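Long-range contacts in heme-binding protein A (Haemophilus parasuis 29755, PDB 3TPA), which probably binds glutathione as a periplasmic solute-binding protein of family 5: residues A24-A29 / G117-Y121; H293-D297 / Y331-K337; V321-N325 / R461-Q466; R369-E373 / K387-H391. The protein carries 1 engineered substitution. The contacts are given in a common frame with arbitrary orientation. Where two conformers were deposited one is given. Residue numbers count along the deposited sequence, not the author numbering.

Contact 1 of 4, residues A24-A29 / G117-Y121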
loop_
_atom_site.group_PDB
_atom_site.type_symbol
_atom_site.label_atom_id
_atom_site.label_comp_id
_atom_site.label_asym_id
_atom_site.label_seq_id
_atom_site.Cartn_x
_atom_site.Cartn_y
_atom_site.Cartn_z
ATOM N N ALA A 24 -12.536 7.695 4.852
ATOM C CA ALA A 24 -12.093 8.954 4.249
ATOM C C ALA A 24 -11.017 9.654 5.093
ATOM O O ALA A 24 -10.146 10.350 4.559
ATOM C CB ALA A 24 -13.286 9.899 4.027
ATOM N N ILE A 25 -11.077 9.473 6.407
ATOM C CA ILE A 25 -10.203 10.235 7.316
ATOM C C ILE A 25 -9.203 9.391 8.097
ATOM O O ILE A 25 -8.743 9.787 9.159
ATOM C CB ILE A 25 -11.014 11.097 8.315
ATOM C CG1 ILE A 25 -11.928 10.218 9.166
ATOM C CG2 ILE A 25 -11.851 12.132 7.573
ATOM C CD1 ILE A 25 -12.608 10.953 10.316
ATOM N N THR A 26 -8.860 8.237 7.547
ATOM C CA THR A 26 -7.999 7.290 8.225
ATOM C C THR A 26 -6.563 7.449 7.782
ATOM O O THR A 26 -6.287 7.645 6.602
ATOM C CB THR A 26 -8.435 5.864 7.924
ATOM O OG1 THR A 26 -9.694 5.618 8.553
ATOM C CG2 THR A 26 -7.405 4.867 8.440
ATOM N N ASN A 27 -5.661 7.350 8.752
ATOM C CA ASN A 27 -4.230 7.502 8.547
ATOM C C ASN A 27 -3.594 6.131 8.547
ATOM O O ASN A 27 -2.740 5.818 7.720
ATOM C CB ASN A 27 -3.651 8.322 9.701
ATOM C CG ASN A 27 -2.148 8.513 9.599
ATOM O OD1 ASN A 27 -1.467 7.837 8.826
ATOM N ND2 ASN A 27 -1.621 9.432 10.397
ATOM N N ASP A 28 -4.034 5.328 9.509
ATOM C CA ASP A 28 -3.533 3.987 9.747
ATOM C C ASP A 28 -4.274 2.964 8.895
ATOM O O ASP A 28 -5.419 2.641 9.177
ATOM C CB ASP A 28 -3.720 3.661 11.234
ATOM C CG ASP A 28 -3.239 2.278 11.591
ATOM O OD1 ASP A 28 -2.008 2.072 11.598
ATOM O OD2 ASP A 28 -4.086 1.404 11.868
ATOM N N ALA A 29 -3.622 2.447 7.857
ATOM C CA ALA A 29 -4.289 1.532 6.925
ATOM C C ALA A 29 -4.974 0.340 7.628
ATOM O O ALA A 29 -5.919 -0.252 7.114
ATOM C CB ALA A 29 -3.314 1.054 5.826
ATOM N N GLY A 117 -11.512 16.016 10.641
ATOM C CA GLY A 117 -10.966 15.048 9.708
ATOM C C GLY A 117 -9.816 15.557 8.859
ATOM O O GLY A 117 -9.763 16.736 8.507
ATOM N N THR A 118 -8.906 14.642 8.528
ATOM C CA THR A 118 -7.745 14.915 7.685
ATOM C C THR A 118 -7.735 13.892 6.560
ATOM O O THR A 118 -7.848 12.690 6.807
ATOM C CB THR A 118 -6.475 14.715 8.479
ATOM O OG1 THR A 118 -6.589 13.482 9.190
ATOM C CG2 THR A 118 -6.288 15.839 9.498
ATOM N N TYR A 119 -7.570 14.351 5.325
ATOM C CA TYR A 119 -7.751 13.461 4.188
ATOM C C TYR A 119 -6.409 12.955 3.705
ATOM O O TYR A 119 -5.946 13.282 2.607
ATOM C CB TYR A 119 -8.606 14.150 3.121
ATOM C CG TYR A 119 -9.896 14.584 3.772
ATOM C CD1 TYR A 119 -10.910 13.663 4.013
ATOM C CD2 TYR A 119 -10.082 15.901 4.206
ATOM C CE1 TYR A 119 -12.089 14.031 4.655
ATOM C CE2 TYR A 119 -11.256 16.277 4.857
ATOM C CZ TYR A 119 -12.257 15.335 5.072
ATOM O OH TYR A 119 -13.429 15.685 5.708
ATOM N N PHE A 120 -5.795 12.148 4.568
ATOM C CA PHE A 120 -4.454 11.647 4.357
ATOM C C PHE A 120 -4.287 11.020 2.985
ATOM O O PHE A 120 -3.302 11.249 2.320
ATOM C CB PHE A 120 -4.096 10.580 5.401
ATOM C CG PHE A 120 -3.989 11.100 6.797
ATOM C CD1 PHE A 120 -2.911 11.889 7.174
ATOM C CD2 PHE A 120 -4.958 10.789 7.740
ATOM C CE1 PHE A 120 -2.813 12.370 8.463
ATOM C CE2 PHE A 120 -4.860 11.258 9.029
ATOM C CZ PHE A 120 -3.785 12.052 9.392
ATOM N N TYR A 121 -5.227 10.178 2.585
ATOM C CA TYR A 121 -5.046 9.424 1.353
ATOM C C TYR A 121 -5.339 10.295 0.133
ATOM O O TYR A 121 -4.629 10.238 -0.873
ATOM C CB TYR A 121 -5.874 8.132 1.369
ATOM C CG TYR A 121 -5.105 6.935 1.886
ATOM C CD1 TYR A 121 -5.101 6.612 3.230
ATOM C CD2 TYR A 121 -4.381 6.129 1.024
ATOM C CE1 TYR A 121 -4.396 5.526 3.700
ATOM C CE2 TYR A 121 -3.667 5.033 1.489
ATOM C CZ TYR A 121 -3.680 4.739 2.829
ATOM O OH TYR A 121 -2.968 3.650 3.300
HETATM O O HOH W 1 -8.368 10.888 2.226
HETATM O O HOH W 2 -7.361 9.046 4.414
HETATM O O HOH W 3 -8.717 12.366 10.468
#

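Contact 2 of 4, residues H293-D297 / Y331-K337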
loop_
_atom_site.group_PDB
_atom_site.type_symbol
_atom_site.label_atom_id
_atom_site.label_comp_id
_atom_site.label_asym_id
_atom_site.label_seq_id
_atom_site.Cartn_x
_atom_site.Cartn_y
_atom_site.Cartn_z
ATOM N N HIS A 293 27.039 -2.161 -5.536
ATOM C CA HIS A 293 25.923 -3.081 -5.813
ATOM C C HIS A 293 26.467 -4.515 -5.827
ATOM O O HIS A 293 25.914 -5.403 -5.185
ATOM C CB HIS A 293 25.253 -2.697 -7.146
ATOM C CG HIS A 293 23.868 -3.233 -7.311
ATOM N ND1 HIS A 293 22.860 -2.523 -7.955
ATOM C CD2 HIS A 293 23.309 -4.399 -6.914
ATOM C CE1 HIS A 293 21.755 -3.239 -7.945
ATOM N NE2 HIS A 293 21.998 -4.389 -7.318
ATOM N N HIS A 294 27.577 -4.731 -6.530
ATOM C CA HIS A 294 28.244 -6.035 -6.519
ATOM C C HIS A 294 28.684 -6.453 -5.125
ATOM O O HIS A 294 28.801 -7.635 -4.852
ATOM C CB HIS A 294 29.476 -6.061 -7.447
ATOM C CG HIS A 294 29.149 -6.293 -8.887
ATOM N ND1 HIS A 294 28.645 -7.488 -9.351
ATOM C CD2 HIS A 294 29.262 -5.487 -9.966
ATOM C CE1 HIS A 294 28.448 -7.406 -10.655
ATOM N NE2 HIS A 294 28.827 -6.208 -11.055
ATOM N N ALA A 295 28.946 -5.482 -4.254
ATOM C CA ALA A 295 29.410 -5.774 -2.901
ATOM C C ALA A 295 28.280 -5.726 -1.880
ATOM O O ALA A 295 28.522 -5.519 -0.701
ATOM C CB ALA A 295 30.525 -4.822 -2.500
ATOM N N THR A 296 27.048 -5.891 -2.351
ATOM C CA THR A 296 25.875 -5.947 -1.482
ATOM C C THR A 296 25.379 -7.391 -1.499
ATOM O O THR A 296 24.891 -7.883 -2.517
ATOM C CB THR A 296 24.750 -4.951 -1.927
ATOM O OG1 THR A 296 25.263 -3.615 -1.934
ATOM C CG2 THR A 296 23.551 -4.993 -0.970
ATOM N N ASP A 297 25.551 -8.074 -0.368
ATOM C CA ASP A 297 25.164 -9.477 -0.227
ATOM C C ASP A 297 23.681 -9.525 0.118
ATOM O O ASP A 297 23.319 -9.525 1.288
ATOM C CB ASP A 297 25.970 -10.125 0.908
ATOM C CG ASP A 297 25.935 -11.649 0.864
ATOM O OD1 ASP A 297 24.995 -12.213 0.276
ATOM O OD2 ASP A 297 26.846 -12.287 1.438
ATOM N N TYR A 331 23.527 -7.343 -10.735
ATOM C CA TYR A 331 24.921 -7.204 -10.343
ATOM C C TYR A 331 25.175 -8.237 -9.258
ATOM O O TYR A 331 25.018 -7.955 -8.074
ATOM C CB TYR A 331 25.220 -5.792 -9.831
ATOM C CG TYR A 331 24.923 -4.686 -10.837
ATOM C CD1 TYR A 331 25.838 -4.343 -11.827
ATOM C CD2 TYR A 331 23.720 -3.993 -10.795
ATOM C CE1 TYR A 331 25.552 -3.328 -12.748
ATOM C CE2 TYR A 331 23.446 -2.997 -11.686
ATOM C CZ TYR A 331 24.354 -2.672 -12.665
ATOM O OH TYR A 331 24.039 -1.666 -13.533
ATOM N N GLU A 332 25.550 -9.446 -9.659
ATOM C CA GLU A 332 25.711 -10.534 -8.700
ATOM C C GLU A 332 26.727 -10.192 -7.617
ATOM O O GLU A 332 27.649 -9.422 -7.855
ATOM C CB GLU A 332 26.120 -11.821 -9.420
ATOM C CG GLU A 332 27.581 -11.866 -9.858
ATOM C CD GLU A 332 27.874 -11.045 -11.112
ATOM O OE1 GLU A 332 26.941 -10.496 -11.753
ATOM O OE2 GLU A 332 29.070 -10.954 -11.455
ATOM N N PHE A 333 26.556 -10.766 -6.428
ATOM C CA PHE A 333 27.464 -10.481 -5.314
ATOM C C PHE A 333 28.832 -11.121 -5.574
ATOM O O PHE A 333 28.959 -12.342 -5.681
ATOM C CB PHE A 333 26.875 -10.920 -3.959
ATOM C CG PHE A 333 27.824 -10.733 -2.784
ATOM C CD1 PHE A 333 28.164 -9.465 -2.335
ATOM C CD2 PHE A 333 28.382 -11.835 -2.134
ATOM C CE1 PHE A 333 29.053 -9.300 -1.266
ATOM C CE2 PHE A 333 29.259 -11.677 -1.060
ATOM C CZ PHE A 333 29.593 -10.421 -0.626
ATOM N N ASN A 334 29.839 -10.266 -5.709
ATOM C CA ASN A 334 31.187 -10.676 -6.061
ATOM C C ASN A 334 32.130 -9.565 -5.651
ATOM O O ASN A 334 32.232 -8.538 -6.338
ATOM C CB ASN A 334 31.283 -10.934 -7.572
ATOM C CG ASN A 334 32.649 -11.461 -8.007
ATOM O OD1 ASN A 334 33.679 -11.149 -7.419
ATOM N ND2 ASN A 334 32.652 -12.257 -9.061
ATOM N N LEU A 335 32.805 -9.753 -4.527
ATOM C CA LEU A 335 33.691 -8.723 -3.996
ATOM C C LEU A 335 34.894 -8.467 -4.907
ATOM O O LEU A 335 35.323 -7.320 -5.087
ATOM C CB LEU A 335 34.139 -9.076 -2.570
ATOM C CG LEU A 335 33.026 -9.066 -1.493
ATOM C CD1 LEU A 335 33.569 -9.480 -0.145
ATOM C CD2 LEU A 335 32.326 -7.705 -1.372
ATOM N N GLU A 336 35.432 -9.542 -5.478
ATOM C CA GLU A 336 36.588 -9.433 -6.360
ATOM C C GLU A 336 36.232 -8.543 -7.554
ATOM O O GLU A 336 36.978 -7.626 -7.898
ATOM C CB GLU A 336 37.048 -10.819 -6.827
ATOM C CG GLU A 336 38.557 -10.967 -6.934
ATOM C CD GLU A 336 38.969 -12.196 -7.729
ATOM O OE1 GLU A 336 38.220 -12.589 -8.655
ATOM O OE2 GLU A 336 40.042 -12.766 -7.431
ATOM N N LYS A 337 35.078 -8.802 -8.165
ATOM C CA LYS A 337 34.594 -7.974 -9.270
ATOM C C LYS A 337 34.339 -6.539 -8.809
ATOM O O LYS A 337 34.610 -5.582 -9.544
ATOM C CB LYS A 337 33.317 -8.558 -9.878
ATOM C CG LYS A 337 32.979 -8.024 -11.259
ATOM C CD LYS A 337 31.732 -8.690 -11.819
ATOM C CE LYS A 337 32.072 -9.759 -12.851
ATOM N NZ LYS A 337 30.858 -10.378 -13.463
HETATM O O HOH W 4 24.467 -8.135 -5.337
#

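Contact 3 of 4, residues V321-N325 / R461-Q466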
loop_
_atom_site.group_PDB
_atom_site.type_symbol
_atom_site.label_atom_id
_atom_site.label_comp_id
_atom_site.label_asym_id
_atom_site.label_seq_id
_atom_site.Cartn_x
_atom_site.Cartn_y
_atom_site.Cartn_z
ATOM N N VAL A 321 3.509 -6.692 -9.710
ATOM C CA VAL A 321 3.334 -5.365 -10.309
ATOM C C VAL A 321 3.553 -5.366 -11.819
ATOM O O VAL A 321 4.456 -6.029 -12.319
ATOM C CB VAL A 321 4.251 -4.296 -9.645
ATOM C CG1 VAL A 321 4.017 -2.943 -10.268
ATOM C CG2 VAL A 321 3.998 -4.210 -8.144
ATOM N N LEU A 322 2.721 -4.612 -12.536
ATOM C CA LEU A 322 2.834 -4.457 -13.986
ATOM C C LEU A 322 4.225 -3.964 -14.382
ATOM O O LEU A 322 4.741 -3.027 -13.780
ATOM C CB LEU A 322 1.784 -3.463 -14.498
ATOM C CG LEU A 322 1.788 -3.309 -16.026
ATOM C CD1 LEU A 322 1.261 -4.584 -16.671
ATOM C CD2 LEU A 322 0.976 -2.113 -16.471
ATOM N N GLY A 323 4.822 -4.582 -15.398
ATOM C CA GLY A 323 6.147 -4.200 -15.851
ATOM C C GLY A 323 7.306 -5.019 -15.284
ATOM O O GLY A 323 8.447 -4.864 -15.713
ATOM N N TYR A 324 7.022 -5.880 -14.311
ATOM C CA TYR A 324 8.046 -6.746 -13.732
ATOM C C TYR A 324 8.832 -7.439 -14.832
ATOM O O TYR A 324 8.244 -7.876 -15.822
ATOM C CB TYR A 324 7.407 -7.809 -12.829
ATOM C CG TYR A 324 8.429 -8.727 -12.194
ATOM C CD1 TYR A 324 9.092 -8.357 -11.028
ATOM C CD2 TYR A 324 8.740 -9.954 -12.761
ATOM C CE1 TYR A 324 10.030 -9.184 -10.442
ATOM C CE2 TYR A 324 9.684 -10.795 -12.179
ATOM C CZ TYR A 324 10.320 -10.402 -11.020
ATOM O OH TYR A 324 11.256 -11.229 -10.440
ATOM N N ASN A 325 10.149 -7.555 -14.652
ATOM C CA ASN A 325 11.013 -8.166 -15.668
ATOM C C ASN A 325 11.831 -9.321 -15.112
ATOM O O ASN A 325 12.837 -9.105 -14.446
ATOM C CB ASN A 325 11.950 -7.128 -16.302
ATOM C CG ASN A 325 12.880 -7.729 -17.338
ATOM O OD1 ASN A 325 12.759 -8.901 -17.702
ATOM N ND2 ASN A 325 13.812 -6.919 -17.830
ATOM N N ARG A 461 1.872 -0.236 -21.734
ATOM C CA ARG A 461 2.463 0.260 -20.482
ATOM C C ARG A 461 3.572 -0.660 -19.953
ATOM O O ARG A 461 4.641 -0.202 -19.535
ATOM C CB ARG A 461 1.398 0.398 -19.388
ATOM C CG ARG A 461 0.254 1.347 -19.694
ATOM C CD ARG A 461 -0.629 1.537 -18.463
ATOM N NE ARG A 461 0.048 2.373 -17.485
ATOM C CZ ARG A 461 0.003 2.212 -16.172
ATOM N NH1 ARG A 461 -0.712 1.240 -15.618
ATOM N NH2 ARG A 461 0.678 3.050 -15.405
ATOM N N ALA A 462 3.311 -1.962 -19.967
ATOM C CA ALA A 462 4.261 -2.921 -19.424
ATOM C C ALA A 462 5.608 -2.846 -20.131
ATOM O O ALA A 462 6.657 -2.867 -19.490
ATOM C CB ALA A 462 3.698 -4.327 -19.484
ATOM N N LYS A 463 5.582 -2.748 -21.453
ATOM C CA LYS A 463 6.817 -2.651 -22.219
ATOM C C LYS A 463 7.540 -1.341 -21.923
ATOM O O LYS A 463 8.760 -1.301 -21.811
ATOM C CB LYS A 463 6.546 -2.782 -23.715
ATOM C CG LYS A 463 6.036 -4.161 -24.128
ATOM C CD LYS A 463 6.104 -4.337 -25.645
ATOM C CE LYS A 463 5.363 -5.585 -26.112
ATOM N NZ LYS A 463 3.884 -5.403 -26.085
ATOM N N LEU A 464 6.784 -0.263 -21.787
ATOM C CA LEU A 464 7.394 1.019 -21.463
ATOM C C LEU A 464 8.082 0.937 -20.097
ATOM O O LEU A 464 9.215 1.392 -19.940
ATOM C CB LEU A 464 6.350 2.147 -21.496
ATOM C CG LEU A 464 5.814 2.578 -22.872
ATOM C CD1 LEU A 464 4.648 3.534 -22.701
ATOM C CD2 LEU A 464 6.903 3.220 -23.748
ATOM N N TYR A 465 7.403 0.335 -19.119
ATOM C CA TYR A 465 7.990 0.198 -17.787
ATOM C C TYR A 465 9.218 -0.693 -17.802
ATOM O O TYR A 465 10.214 -0.403 -17.134
ATOM C CB TYR A 465 6.951 -0.245 -16.732
ATOM C CG TYR A 465 5.986 0.872 -16.412
ATOM C CD1 TYR A 465 6.456 2.091 -15.950
ATOM C CD2 TYR A 465 4.618 0.731 -16.613
ATOM C CE1 TYR A 465 5.605 3.128 -15.673
ATOM C CE2 TYR A 465 3.742 1.771 -16.325
ATOM C CZ TYR A 465 4.249 2.968 -15.857
ATOM O OH TYR A 465 3.413 4.024 -15.583
ATOM N N GLN A 466 9.172 -1.763 -18.590
ATOM C CA GLN A 466 10.342 -2.633 -18.657
ATOM C C GLN A 466 11.546 -1.874 -19.200
ATOM O O GLN A 466 12.674 -2.074 -18.745
ATOM C CB GLN A 466 10.064 -3.876 -19.494
ATOM C CG GLN A 466 9.202 -4.904 -18.774
ATOM C CD GLN A 466 9.131 -6.226 -19.512
ATOM O OE1 GLN A 466 9.318 -6.279 -20.727
ATOM N NE2 GLN A 466 8.874 -7.304 -18.777
HETATM O O HOH W 5 12.975 -4.170 -16.936
#

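Contact 4 of 4, residues R369-E373 / K387-H391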
loop_
_atom_site.group_PDB
_atom_site.type_symbol
_atom_site.label_atom_id
_atom_site.label_comp_id
_atom_site.label_asym_id
_atom_site.label_seq_id
_atom_site.Cartn_x
_atom_site.Cartn_y
_atom_site.Cartn_z
ATOM N N ARG A 369 19.465 -1.555 11.118
ATOM C CA ARG A 369 20.771 -1.551 11.772
ATOM C C ARG A 369 21.608 -2.741 11.323
ATOM O O ARG A 369 22.776 -2.597 10.975
ATOM C CB ARG A 369 20.612 -1.542 13.299
ATOM C CG ARG A 369 21.914 -1.670 14.094
ATOM C CD ARG A 369 22.796 -0.435 14.002
ATOM N NE ARG A 369 22.081 0.797 14.321
ATOM C CZ ARG A 369 22.673 1.980 14.458
ATOM N NH1 ARG A 369 21.960 3.059 14.731
ATOM N NH2 ARG A 369 23.986 2.080 14.318
ATOM N N ARG A 370 21.003 -3.921 11.329
ATOM C CA ARG A 370 21.730 -5.120 10.901
ATOM C C ARG A 370 22.008 -5.112 9.403
ATOM O O ARG A 370 23.060 -5.562 8.966
ATOM C CB ARG A 370 21.000 -6.406 11.294
ATOM C CG ARG A 370 21.749 -7.668 10.848
ATOM C CD ARG A 370 22.985 -7.915 11.714
ATOM N NE ARG A 370 23.666 -9.165 11.385
ATOM C CZ ARG A 370 23.218 -10.377 11.705
ATOM N NH1 ARG A 370 22.071 -10.525 12.359
ATOM N NH2 ARG A 370 23.917 -11.449 11.366
ATOM N N THR A 371 21.055 -4.619 8.618
ATOM C CA THR A 371 21.273 -4.387 7.197
ATOM C C THR A 371 22.545 -3.549 7.034
ATOM O O THR A 371 23.479 -3.932 6.339
ATOM C CB THR A 371 20.085 -3.613 6.567
ATOM O OG1 THR A 371 18.861 -4.326 6.782
ATOM C CG2 THR A 371 20.298 -3.416 5.063
ATOM N N ALA A 372 22.588 -2.409 7.708
ATOM C CA ALA A 372 23.740 -1.517 7.589
ATOM C C ALA A 372 25.062 -2.201 7.973
ATOM O O ALA A 372 26.095 -1.979 7.340
ATOM C CB ALA A 372 23.523 -0.251 8.427
ATOM N N GLU A 373 25.032 -3.013 9.026
ATOM C CA GLU A 373 26.253 -3.655 9.524
ATOM C C GLU A 373 26.817 -4.650 8.519
ATOM O O GLU A 373 28.029 -4.720 8.305
ATOM C CB GLU A 373 25.986 -4.362 10.864
ATOM C CG GLU A 373 25.907 -3.421 12.039
ATOM C CD GLU A 373 25.386 -4.089 13.297
ATOM O OE1 GLU A 373 25.041 -5.290 13.244
ATOM O OE2 GLU A 373 25.309 -3.404 14.340
ATOM N N LYS A 387 31.201 4.560 7.718
ATOM C CA LYS A 387 30.772 4.674 9.104
ATOM C C LYS A 387 29.244 4.632 9.201
ATOM O O LYS A 387 28.552 5.272 8.410
ATOM C CB LYS A 387 31.293 5.988 9.683
ATOM C CG LYS A 387 31.177 6.101 11.196
ATOM C CD LYS A 387 31.868 7.352 11.697
ATOM C CE LYS A 387 31.877 7.412 13.210
ATOM N NZ LYS A 387 33.161 7.987 13.702
ATOM N N LEU A 388 28.716 3.877 10.162
ATOM C CA LEU A 388 27.274 3.874 10.409
ATOM C C LEU A 388 26.897 5.155 11.132
ATOM O O LEU A 388 27.530 5.539 12.109
ATOM C CB LEU A 388 26.846 2.662 11.236
ATOM C CG LEU A 388 27.148 1.300 10.620
ATOM C CD1 LEU A 388 26.326 0.237 11.323
ATOM C CD2 LEU A 388 26.836 1.318 9.144
ATOM N N VAL A 389 25.859 5.814 10.640
ATOM C CA VAL A 389 25.459 7.116 11.156
ATOM C C VAL A 389 24.026 7.055 11.653
ATOM O O VAL A 389 23.125 6.598 10.946
ATOM C CB VAL A 389 25.584 8.216 10.079
ATOM C CG1 VAL A 389 24.989 9.531 10.573
ATOM C CG2 VAL A 389 27.042 8.400 9.681
ATOM N N THR A 390 23.832 7.521 12.877
ATOM C CA THR A 390 22.536 7.481 13.542
ATOM C C THR A 390 21.925 8.878 13.620
ATOM O O THR A 390 22.630 9.857 13.844
ATOM C CB THR A 390 22.697 6.906 14.962
ATOM O OG1 THR A 390 23.267 5.588 14.884
ATOM C CG2 THR A 390 21.355 6.850 15.676
ATOM N N HIS A 391 20.614 8.962 13.427
ATOM C CA HIS A 391 19.890 10.231 13.449
ATOM C C HIS A 391 18.502 9.968 14.007
ATOM O O HIS A 391 18.018 8.842 13.937
ATOM C CB HIS A 391 19.721 10.791 12.021
ATOM C CG HIS A 391 20.946 11.443 11.459
ATOM N ND1 HIS A 391 21.402 12.672 11.893
ATOM C CD2 HIS A 391 21.796 11.049 10.485
ATOM C CE1 HIS A 391 22.493 12.994 11.223
ATOM N NE2 HIS A 391 22.753 12.028 10.361
HETATM O O HOH W 6 25.642 4.533 14.393
#

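Contact 1 of 4, residues A24-A29 / G117-Y121
Residues 24-29 form an irregular loop. Residues 117-121 run through an inverse gamma turn centred on Tyr119, the N-cap residue of helix 120-124. The segments' CA atoms come closest at Ile25 and Tyr119, 5.1 Å apart. Ile25 CA makes a CA-H...O contact of 3.4 Å to Thr118 O. Waters carry the polar link between the backbones. Water 2 lies within hydrogen-bonding distance of Ala24 O (3.1 Å) and Thr26 O (2.8 Å) and accepts from Tyr121 N (3.0 Å). Water 3 joins Thr118 N (3.0 Å) to Ile25 O (2.9 Å).

Among the side chains, Ile25 CG2 packs 3.5 Å from Tyr119 CE1 and 3.7 Å from Gly117 CA. A CB on Gly117 would clash with that methyl. Asn27 CB sits over the face of the Phe120 ring, 3.6 Å from its centroid, in a CH-pi contact. Tyr121 reaches along the loop, and its OH lies 3.6 Å from Ala29 CB. Tyr119 OH bonds to His112 O, outside the segments. The aromatic residues at the helix start pack on the loop that follows strand 9-14. This is water-mediated packing of a loop on a helix N-terminus, in a protein of the periplasmic binding protein clan.

Contact 2 of 4, residues H293-D297 / Y331-K337
Here the C-terminal end of helix 286-294 meets the N-terminal start of helix 335-344, with an aromatic cluster of His293, His294 and Tyr331 beside the junction. Two hydrogen bonds cross. Asn334 N donates to His294 O (3.0 Å), and His294 ND1 donates to Glu332 O (2.6 Å). Water 4 lies between Thr296 O (2.9 Å) and Tyr331 O (2.8 Å).

The His294 ring is sandwiched by CH-pi contacts. Tyr331 CB lies 3.7 Å from its centroid over one face, and Lys337 CD lies 4.0 Å away over the other. The Tyr331 ring turns its edge toward His294 in an offset edge-to-face pair, centroids 5.4 Å apart. Asp297 CB lies over the Phe333 ring, 3.8 Å from its centroid. Ala295 CB packs on Leu335 CD2 at 3.6 Å.

Two polar interactions lie within 331-337. Lys337 NZ forms a salt bridge with Glu332 OE2 (2.7 Å). Asn334 is the N-cap residue: its OD1 accepts from Lys337 N at 2.8 Å.

Contact 3 of 4, residues V321-N325 / R461-Q466
A type II beta turn, Val321 to Tyr324, packs against one side of helix 458-475. Arg461 comes first in 461-466. Its NH1 lies 3.8 Å from Leu322 CD2, while the same nitrogen forms a salt bridge with Asp418 outside the segments. Ala462 follows. Its CB meets Leu322 CD1 at 3.7 Å, an apolar contact, and its carbonyl O lies 3.9 Å from Gly323 CA. Here the backbones are closest, with the CA atoms of Ala462 and Gly323 4.2 Å apart.

Tyr465, one helical turn on, brings CB to 4.1 Å from Gly323 CA. A CB on Gly323 would clash with it, and the turn's positive phi of 96° also favours glycine. Gln466 ends the segment and ties it to the far end of the turn. Its CG lies 3.2 Å from Gly323 O, and its NE2 donates to Tyr324 O at 3.1 Å. Asn325 OD1 accepts from His327 N, outside the segments. Water 5 accepts from Asn325 ND2 (3.0 Å) and donates to Gln466 O (2.8 Å).

Contact 4 of 4, residues R369-E373 / K387-H391
This is a surface helix-on-strand contact. Helix 368-381 lies against strand 384-389, an outermost strand of the six-stranded mixed sheet. The short segments run nearly antiparallel, at 162° between their N-to-C directions, and their axes approach to 9.7 Å. The closest CA atoms, those of Ala372 and Leu388, are 7.0 Å apart, so side chains make the contact.

Leu388 is the main apolar element. Its CA-to-CB bond points toward the helix. Its CD2 packs on Ala372 CB at 3.7 Å, and its CD1 lies 3.8 Å from Glu373 CG. The small Ala372 side chain lets the leucine come close to the helix. Both Ala372 and Leu388 also touch Ile355 of strand 351-356. Val389 points away from the helix and touches Glu354 and Trp356.

The helix connects two parallel neighbours of the sheet, strands 351-356 and 384-389, and so forms the crossover of a beta-alpha-beta unit. The contact joins the early part of the helix to Leu388 and Thr390 of segment 387-391.

The polar part lies at Thr390. Arg369 NH1 donates to Thr390 OG1 at 2.9 Å, with an almost straight angle of 176°. Thr390 OG1 lies near the plane of the guanidinium group. Water 6 accepts from Arg369 NH2 at 3.0 Å and is hydrogen-bonded to Thr390 OG1 at 2.6 Å. It also donates weakly to Leu388 O at 3.1 Å.

In the fold
From the N terminus, contact 1 closes first, joining the loop after strand 9-14 to the start of helix 120-124. The other three lie later in the chain. Contact 2 opens at the end of helix 286-294 and closes at helix 335-344. Contact 3 opens inside that loop and joins the loop after strand 310-312 to helix 458-475, so contacts 2 and 3 cross. Contact 4 is nested within the loop of contact 3 and lies in the beta-alpha-beta unit 351-389. Contacts 2 and 4 are near neighbours, with nearest atoms about 7 Å apart. Contacts 1 and 2 lie on opposite sides of the chain's centre, with centres 42 Å apart.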